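Long-range contacts in uncharacterized protein (Vanderwaltozyma polyspora, PDB 5THE), which probably binds RNA as the C-terminal lobe, containing the Piwi domain, of a budding yeast Argonaute: residues Pro299-Leu304 / Leu535-Asp540; Glu311-Val316 / Tyr341-Val346. All coordinates share one frame; numbering follows the deposited sequence.

Contact 1 (Pro299-Leu304 / Leu535-Asp540)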
loop_
_atom_site.group_PDB
_atom_site.type_symbol
_atom_site.label_atom_id
_atom_site.label_comp_id
_atom_site.label_asym_id
_atom_site.label_seq_id
_atom_site.Cartn_x
_atom_site.Cartn_y
_atom_site.Cartn_z
ATOM N N PRO A 299 1.120 4.217 -7.973
ATOM C CA PRO A 299 1.284 3.187 -9.005
ATOM C C PRO A 299 2.688 2.621 -8.920
ATOM O O PRO A 299 3.599 3.236 -8.364
ATOM C CB PRO A 299 1.048 3.923 -10.328
ATOM C CG PRO A 299 1.276 5.376 -10.028
ATOM C CD PRO A 299 1.005 5.577 -8.531
ATOM N N GLY A 300 2.852 1.414 -9.460
ATOM C CA GLY A 300 4.109 0.710 -9.318
ATOM C C GLY A 300 4.343 -0.270 -10.441
ATOM O O GLY A 300 3.498 -0.484 -11.310
ATOM N N ASP A 301 5.530 -0.850 -10.415
ATOM C CA ASP A 301 5.896 -1.918 -11.321
ATOM C C ASP A 301 6.430 -3.084 -10.508
ATOM O O ASP A 301 6.876 -2.916 -9.375
ATOM C CB ASP A 301 6.935 -1.451 -12.340
ATOM C CG ASP A 301 6.329 -0.584 -13.412
ATOM O OD1 ASP A 301 5.381 -1.050 -14.080
ATOM O OD2 ASP A 301 6.787 0.567 -13.572
ATOM N N TYR A 302 6.368 -4.277 -11.095
ATOM C CA TYR A 302 6.982 -5.457 -10.505
ATOM C C TYR A 302 7.885 -6.113 -11.547
ATOM O O TYR A 302 7.761 -5.865 -12.746
ATOM C CB TYR A 302 5.932 -6.472 -10.012
ATOM C CG TYR A 302 4.996 -6.875 -11.113
ATOM C CD1 TYR A 302 5.387 -7.799 -12.091
ATOM C CD2 TYR A 302 3.730 -6.318 -11.202
ATOM C CE1 TYR A 302 4.535 -8.142 -13.128
ATOM C CE2 TYR A 302 2.876 -6.658 -12.228
ATOM C CZ TYR A 302 3.275 -7.563 -13.185
ATOM O OH TYR A 302 2.396 -7.880 -14.197
ATOM N N MET A 303 8.784 -6.973 -11.080
ATOM C CA MET A 303 9.583 -7.778 -11.991
ATOM C C MET A 303 9.982 -9.064 -11.287
ATOM O O MET A 303 10.004 -9.146 -10.055
ATOM C CB MET A 303 10.831 -7.030 -12.472
ATOM C CG MET A 303 11.771 -6.674 -11.344
ATOM S SD MET A 303 13.157 -5.725 -11.977
ATOM C CE MET A 303 14.042 -5.420 -10.483
ATOM N N LEU A 304 10.272 -10.076 -12.093
ATOM C CA LEU A 304 10.788 -11.333 -11.579
ATOM C C LEU A 304 12.272 -11.166 -11.288
ATOM O O LEU A 304 13.007 -10.630 -12.118
ATOM C CB LEU A 304 10.567 -12.449 -12.602
ATOM C CG LEU A 304 10.740 -13.863 -12.063
ATOM C CD1 LEU A 304 9.675 -14.164 -11.017
ATOM C CD2 LEU A 304 10.676 -14.868 -13.201
ATOM N N LEU A 535 6.242 -14.203 -15.661
ATOM C CA LEU A 535 5.589 -13.083 -14.990
ATOM C C LEU A 535 5.420 -11.978 -16.011
ATOM O O LEU A 535 6.207 -11.026 -16.059
ATOM C CB LEU A 535 6.397 -12.622 -13.773
ATOM C CG LEU A 535 5.768 -11.558 -12.872
ATOM C CD1 LEU A 535 4.296 -11.872 -12.630
ATOM C CD2 LEU A 535 6.523 -11.514 -11.567
ATOM N N PRO A 536 4.391 -12.074 -16.855
ATOM C CA PRO A 536 4.169 -11.043 -17.866
ATOM C C PRO A 536 3.827 -9.724 -17.204
ATOM O O PRO A 536 3.299 -9.683 -16.087
ATOM C CB PRO A 536 2.976 -11.576 -18.674
ATOM C CG PRO A 536 2.717 -12.986 -18.156
ATOM C CD PRO A 536 3.270 -13.023 -16.778
ATOM N N GLN A 537 4.158 -8.646 -17.907
ATOM C CA GLN A 537 3.820 -7.314 -17.447
ATOM C C GLN A 537 2.341 -7.061 -17.635
ATOM O O GLN A 537 1.709 -7.526 -18.582
ATOM C CB GLN A 537 4.614 -6.243 -18.197
ATOM C CG GLN A 537 6.059 -6.157 -17.744
ATOM C CD GLN A 537 6.142 -5.854 -16.265
ATOM O OE1 GLN A 537 5.523 -4.901 -15.796
ATOM N NE2 GLN A 537 6.882 -6.685 -15.512
ATOM N N VAL A 538 1.799 -6.294 -16.715
ATOM C CA VAL A 538 0.393 -5.990 -16.740
ATOM C C VAL A 538 0.100 -5.092 -17.937
ATOM O O VAL A 538 0.971 -4.353 -18.422
ATOM C CB VAL A 538 0.049 -5.355 -15.378
ATOM C CG1 VAL A 538 -0.107 -3.893 -15.474
ATOM C CG2 VAL A 538 -1.098 -6.067 -14.705
ATOM N N ASN A 539 -1.103 -5.247 -18.483
ATOM C CA ASN A 539 -1.648 -4.399 -19.535
ATOM C C ASN A 539 -1.315 -2.931 -19.291
ATOM O O ASN A 539 -1.472 -2.428 -18.176
ATOM C CB ASN A 539 -3.173 -4.615 -19.562
ATOM C CG ASN A 539 -3.861 -3.924 -20.720
ATOM O OD1 ASN A 539 -3.750 -2.714 -20.899
ATOM N ND2 ASN A 539 -4.593 -4.702 -21.513
ATOM N N ASP A 540 -0.869 -2.236 -20.343
ATOM C CA ASP A 540 -0.517 -0.819 -20.206
ATOM C C ASP A 540 -1.656 0.037 -19.650
ATOM O O ASP A 540 -1.385 1.110 -19.092
ATOM C CB ASP A 540 -0.073 -0.245 -21.554
ATOM C CG ASP A 540 1.387 -0.529 -21.861
ATOM O OD1 ASP A 540 2.131 -0.919 -20.936
ATOM O OD2 ASP A 540 1.793 -0.350 -23.029
HETATM O O HOH W 1 4.719 -3.927 -13.588
#
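Y302 and L304 of strand 300-305 meet L535-V538 of the C-terminal tail in a buried contact carried by side chains, on a strand of the Piwi domain's RNase H-like fold. The touching parts run nearly antiparallel (165°), yet the CA atoms of Y302 and Q537 lie 7.9 Å apart, too far for backbone pairing. The Y302 side chain reaches across to the tail. Its chi1 of 56° sets CG between the backbone N and the carbonyl carbon; the far end of the ring brings OH to P536 O, to which it donates at 2.8 Å, in the carbonyl plane and on a lone pair. That oxygen lies at the ring's edge. V538 CB packs 3.6 Å from the same Y302 OH. In return, the bent Q537 side chain slides past the ring in the opposite direction: its NE2 donates to Y302 O (3.0 Å, N-H...O 157°), and its OE1 accepts from a water that also binds Y302 N and D301 OD1. L535 CG touches Y302 CE1 at 3.6 Å, while its CD2 meets L304 CD1 at 4.2 Å. Helix 490-515 (L498, A502, F505) and L209 of helix 197-210 pack around the ring and V538, and I284 of strand 282-289 backs the leucines.

Contact 2 (Glu311-Val316 / Tyr341-Val346); sequences EIITNV and YFRDGV
I313 centres an inverse gamma turn and also starts a type I beta turn that ends at V316, closed by V316 N to I313 O; this loop faces strand 339-344. The segments are nearer at E311-V346, with CA atoms 6.7 Å apart, and wider at I313-R343, where the CA atoms are 10.0 Å apart and side chains span the distance. R343 leaves the strand with CG anti to the backbone N (chi1 173°), then bends at chi2 and chi3. Its NH2 donates to E311 O, which lies at the guanidinium edge; the modelled 2.5 Å is very short, so the exact length is doubtful. NH1 turns back to D344 O (2.7 Å) and G345 O (3.0 Å), donating from above both carbonyl planes. I313 CD1 lies over one guanidinium face, 3.7 Å from R343 NE. V316 CG2 and Y341 OH meet tip to tip at 3.8 Å. E358 of helix 351-373 joins the segments through a salt bridge with R343 NH2 and hydrogen bonds from Y341 OH and I313 N. A leucine in place of R343 would probably leave three carbonyls without this donor and E358 without its opposite charge. The chemistry implies a buried cation shared among carbonyls and a carboxylate, which probably helps hold the loop against strand 339-344.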
loop_
_atom_site.group_PDB
_atom_site.type_symbol
_atom_site.label_atom_id
_atom_site.label_comp_id
_atom_site.label_asym_id
_atom_site.label_seq_id
_atom_site.Cartn_x
_atom_site.Cartn_y
_atom_site.Cartn_z
ATOM N N GLU A 311 17.169 -11.832 -2.254
ATOM C CA GLU A 311 16.658 -10.722 -1.455
ATOM C C GLU A 311 16.999 -9.353 -2.029
ATOM O O GLU A 311 16.219 -8.412 -1.850
ATOM C CB GLU A 311 17.195 -10.806 -0.026
ATOM C CG GLU A 311 16.935 -12.126 0.676
ATOM C CD GLU A 311 17.169 -12.035 2.173
ATOM O OE1 GLU A 311 16.248 -11.594 2.898
ATOM O OE2 GLU A 311 18.282 -12.386 2.622
ATOM N N ILE A 312 18.132 -9.207 -2.710
ATOM C CA ILE A 312 18.560 -7.909 -3.225
ATOM C C ILE A 312 17.929 -7.688 -4.594
ATOM O O ILE A 312 17.996 -8.562 -5.472
ATOM C CB ILE A 312 20.094 -7.815 -3.299
ATOM C CG1 ILE A 312 20.711 -8.007 -1.915
ATOM C CG2 ILE A 312 20.519 -6.485 -3.875
ATOM C CD1 ILE A 312 20.161 -7.066 -0.872
ATOM N N ILE A 313 17.288 -6.532 -4.768
ATOM C CA ILE A 313 16.683 -6.175 -6.048
ATOM C C ILE A 313 17.764 -5.591 -6.945
ATOM O O ILE A 313 17.961 -4.368 -6.980
ATOM C CB ILE A 313 15.527 -5.165 -5.895
ATOM C CG1 ILE A 313 14.617 -5.519 -4.719
ATOM C CG2 ILE A 313 14.743 -5.110 -7.170
ATOM C CD1 ILE A 313 13.625 -4.379 -4.328
ATOM N N THR A 314 18.441 -6.465 -7.693
ATOM C CA THR A 314 19.634 -6.072 -8.439
ATOM C C THR A 314 19.355 -4.938 -9.410
ATOM O O THR A 314 20.171 -4.021 -9.559
ATOM C CB THR A 314 20.193 -7.269 -9.206
ATOM O OG1 THR A 314 20.403 -8.351 -8.300
ATOM C CG2 THR A 314 21.515 -6.899 -9.863
ATOM N N ASN A 315 18.232 -4.994 -10.105
ATOM C CA ASN A 315 17.924 -4.017 -11.133
ATOM C C ASN A 315 16.718 -3.172 -10.732
ATOM O O ASN A 315 15.866 -2.849 -11.561
ATOM C CB ASN A 315 17.708 -4.707 -12.479
ATOM C CG ASN A 315 18.011 -3.793 -13.664
ATOM O OD1 ASN A 315 18.571 -2.699 -13.504
ATOM N ND2 ASN A 315 17.639 -4.242 -14.865
ATOM N N VAL A 316 16.649 -2.794 -9.448
ATOM C CA VAL A 316 15.545 -1.957 -8.976
ATOM C C VAL A 316 15.488 -0.667 -9.788
ATOM O O VAL A 316 14.406 -0.171 -10.124
ATOM C CB VAL A 316 15.672 -1.696 -7.457
ATOM C CG1 VAL A 316 16.905 -0.819 -7.109
ATOM C CG2 VAL A 316 14.396 -1.055 -6.911
ATOM N N TYR A 341 13.335 6.423 -0.484
ATOM C CA TYR A 341 13.250 5.027 -0.908
ATOM C C TYR A 341 13.023 4.119 0.303
ATOM O O TYR A 341 13.944 3.868 1.090
ATOM C CB TYR A 341 14.520 4.647 -1.664
ATOM C CG TYR A 341 14.607 3.197 -2.058
ATOM C CD1 TYR A 341 13.588 2.593 -2.780
ATOM C CD2 TYR A 341 15.723 2.433 -1.723
ATOM C CE1 TYR A 341 13.669 1.249 -3.149
ATOM C CE2 TYR A 341 15.819 1.098 -2.086
ATOM C CZ TYR A 341 14.793 0.514 -2.807
ATOM O OH TYR A 341 14.883 -0.808 -3.184
ATOM N N PHE A 342 11.795 3.629 0.457
ATOM C CA PHE A 342 11.462 2.735 1.566
ATOM C C PHE A 342 11.635 1.301 1.103
ATOM O O PHE A 342 11.004 0.884 0.132
ATOM C CB PHE A 342 10.034 2.939 2.061
ATOM C CG PHE A 342 9.868 4.149 2.910
ATOM C CD1 PHE A 342 10.047 4.077 4.287
ATOM C CD2 PHE A 342 9.533 5.357 2.340
ATOM C CE1 PHE A 342 9.890 5.198 5.078
ATOM C CE2 PHE A 342 9.372 6.488 3.136
ATOM C CZ PHE A 342 9.558 6.399 4.504
ATOM N N ARG A 343 12.478 0.549 1.797
ATOM C CA ARG A 343 12.792 -0.813 1.389
ATOM C C ARG A 343 12.253 -1.791 2.427
ATOM O O ARG A 343 12.659 -1.752 3.593
ATOM C CB ARG A 343 14.296 -0.995 1.215
ATOM C CG ARG A 343 14.687 -2.427 0.949
ATOM C CD ARG A 343 14.065 -2.970 -0.317
ATOM N NE ARG A 343 14.992 -3.921 -0.909
ATOM C CZ ARG A 343 14.960 -5.223 -0.664
ATOM N NH1 ARG A 343 14.016 -5.711 0.128
ATOM N NH2 ARG A 343 15.853 -6.030 -1.217
ATOM N N ASP A 344 11.350 -2.669 2.001
ATOM C CA ASP A 344 10.767 -3.675 2.881
ATOM C C ASP A 344 11.234 -5.060 2.452
ATOM O O ASP A 344 11.664 -5.276 1.315
ATOM C CB ASP A 344 9.231 -3.617 2.855
ATOM C CG ASP A 344 8.609 -4.413 3.970
ATOM O OD1 ASP A 344 7.525 -4.993 3.785
ATOM O OD2 ASP A 344 9.222 -4.461 5.053
ATOM N N GLY A 345 11.100 -6.014 3.361
ATOM C CA GLY A 345 11.384 -7.385 3.006
ATOM C C GLY A 345 12.877 -7.586 2.920
ATOM O O GLY A 345 13.386 -8.051 1.889
ATOM N N VAL A 346 13.596 -7.205 3.982
ATOM C CA VAL A 346 15.055 -7.196 3.960
ATOM C C VAL A 346 15.603 -7.611 5.321
ATOM O O VAL A 346 15.058 -7.246 6.367
ATOM C CB VAL A 346 15.606 -5.815 3.539
ATOM C CG1 VAL A 346 15.215 -4.738 4.550
ATOM C CG2 VAL A 346 17.111 -5.883 3.354
HETATM O O HOH W 2 14.536 -10.217 1.772
#

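Overall arrangement
From the N-terminal strands the chain passes through the parallel sheet around strand 77-85 and then strands 264-274 and 282-289 to strand 300-305, the first side of contact 1. It then turns through 311-316, passes through helix 320-329 and returns on strand 339-344, closing contact 2 across 24 intervening residues. Contact 1 closes only near the C terminus, with 230 residues between its segments, so contact 2 is nested inside it. Their centres are about 16 Å apart, and M303 bridges them: M303 CE packs 3.4 Å from I313 CG2. Together they tie the C-terminal tail and the 311-316 loop to strands of the same sheet.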